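Local coordinates for protein FAD-binding oxidoreductase (Gulosibacter chungangensis, PDB 7PBG) that oxidises 4-ethylphenol with the help of a covalently bound FAD cofactor, in a dehydrogenation linked to 4-vinylphenol, at residues 337-340 against 341-345. Numbering follows the deposited sequence.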
loop_
_atom_site.group_PDB
_atom_site.type_symbol
_atom_site.label_atom_id
_atom_site.label_comp_id
_atom_site.label_asym_id
_atom_site.label_seq_id
_atom_site.Cartn_x
_atom_site.Cartn_y
_atom_site.Cartn_z
ATOM N N MET A 337 9.714 18.038 -22.977
ATOM C CA MET A 337 10.717 17.027 -22.521
ATOM C C MET A 337 10.441 15.659 -23.165
ATOM O O MET A 337 11.362 14.985 -23.623
ATOM C CB MET A 337 10.671 16.831 -21.005
ATOM C CG MET A 337 11.125 18.068 -20.246
ATOM S SD MET A 337 10.812 17.796 -18.481
ATOM C CE MET A 337 11.044 19.450 -17.852
ATOM N N ILE A 338 9.193 15.255 -23.175
ATOM C CA ILE A 338 8.784 13.922 -23.687
ATOM C C ILE A 338 9.055 13.911 -25.195
ATOM O O ILE A 338 9.652 12.955 -25.687
ATOM C CB ILE A 338 7.304 13.695 -23.330
ATOM C CG1 ILE A 338 7.118 13.501 -21.818
ATOM C CG2 ILE A 338 6.730 12.537 -24.143
ATOM C CD1 ILE A 338 5.661 13.633 -21.389
ATOM N N ARG A 339 8.491 14.869 -25.935
ATOM C CA ARG A 339 8.670 14.937 -27.407
ATOM C C ARG A 339 10.173 14.890 -27.712
ATOM O O ARG A 339 10.612 14.089 -28.587
ATOM C CB ARG A 339 8.036 16.236 -27.913
ATOM C CG ARG A 339 7.809 16.312 -29.410
ATOM C CD ARG A 339 7.363 17.724 -29.790
ATOM N NE ARG A 339 7.089 17.758 -31.215
ATOM C CZ ARG A 339 7.959 18.085 -32.174
ATOM N NH1 ARG A 339 9.202 18.440 -31.889
ATOM N NH2 ARG A 339 7.571 18.033 -33.438
ATOM N N ASP A 340 10.969 15.717 -27.036
ATOM C CA ASP A 340 12.420 15.828 -27.349
ATOM C C ASP A 340 13.109 14.490 -27.119
ATOM O O ASP A 340 14.008 14.133 -27.930
ATOM C CB ASP A 340 13.107 16.889 -26.506
ATOM C CG ASP A 340 12.803 18.309 -26.939
ATOM O OD1 ASP A 340 13.261 19.206 -26.221
ATOM O OD2 ASP A 340 12.089 18.503 -27.948
ATOM N N ALA A 341 12.690 13.762 -26.102
ATOM C CA ALA A 341 13.296 12.459 -25.760
ATOM C C ALA A 341 13.002 11.407 -26.838
ATOM O O ALA A 341 13.944 10.784 -27.356
ATOM C CB ALA A 341 12.849 11.965 -24.396
ATOM N N TYR A 342 11.738 11.201 -27.176
ATOM C CA TYR A 342 11.291 10.085 -28.014
ATOM C C TYR A 342 11.615 10.366 -29.485
ATOM O O TYR A 342 11.804 9.418 -30.250
ATOM C CB TYR A 342 9.822 9.818 -27.758
ATOM C CG TYR A 342 9.506 9.121 -26.462
ATOM C CD1 TYR A 342 9.746 7.765 -26.340
ATOM C CD2 TYR A 342 8.940 9.805 -25.402
ATOM C CE1 TYR A 342 9.416 7.083 -25.176
ATOM C CE2 TYR A 342 8.577 9.146 -24.237
ATOM C CZ TYR A 342 8.790 7.783 -24.147
ATOM O OH TYR A 342 8.381 7.254 -22.974
ATOM N N LEU A 343 11.670 11.640 -29.873
ATOM C CA LEU A 343 11.881 11.986 -31.297
ATOM C C LEU A 343 13.351 11.798 -31.661
ATOM O O LEU A 343 13.614 11.830 -32.871
ATOM C CB LEU A 343 11.410 13.396 -31.648
ATOM C CG LEU A 343 9.902 13.642 -31.740
ATOM C CD1 LEU A 343 9.672 15.032 -32.274
ATOM C CD2 LEU A 343 9.172 12.644 -32.586
ATOM N N GLN A 344 14.229 11.517 -30.697
ATOM C CA GLN A 344 15.616 11.094 -31.030
ATOM C C GLN A 344 15.652 9.666 -31.581
ATOM O O GLN A 344 16.722 9.267 -32.078
ATOM C CB GLN A 344 16.550 11.220 -29.846
ATOM C CG GLN A 344 16.771 12.652 -29.418
ATOM C CD GLN A 344 18.042 12.711 -28.621
ATOM O OE1 GLN A 344 18.141 12.021 -27.621
ATOM N NE2 GLN A 344 19.015 13.503 -29.064
ATOM N N ILE A 345 14.578 8.892 -31.432
ATOM C CA ILE A 345 14.474 7.567 -32.093
ATOM C C ILE A 345 14.163 7.806 -33.555
ATOM O O ILE A 345 13.119 8.365 -33.872
ATOM C CB ILE A 345 13.466 6.663 -31.389
ATOM C CG1 ILE A 345 13.890 6.496 -29.929
ATOM C CG2 ILE A 345 13.322 5.340 -32.126
ATOM C CD1 ILE A 345 12.912 5.705 -29.064
#
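Ile338 and Tyr342 sit one helical turn apart, and their side chains run alongside each other in the same direction. CG2 of Ile338 meets CD2 of the Tyr342 ring at 3.7 Å. Two torsions set up this meeting: CG2 of Ile338 lies anti to its backbone N, and CG of Tyr342 lies anti to its carbonyl carbon (chi1 -75°). The ring also brings an edge to the Ile338 carbonyl, with CD2 3.2 Å from Ile338 O. That oxygen accepts a nearly straight hydrogen bond from Tyr342 N. The next i to i+4 pair is Arg339 and Leu343. The arginine chain runs extended from CG to NE, then turns about the CD-NE bond (chi4 -92°). Leu343 CD1 lies over the centre of one guanidinium face, 3.4 Å above its plane. Leu343 N donates a hydrogen bond to Arg339 O, and a type I turn spans Tyr342 to Ile345. The phenol OH of Tyr342 is hydrogen-bonded to Thr262 OG1. Replacing the tyrosine by alanine is likely to leave Thr262 without this partner and open a gap beside Ile338. In helix 328-342, Ile338 and Tyr342 face strand 241-249, Ala341 packs on helix 255-266, and Arg339 touches Phe350 of strand 349-352, as does Leu343.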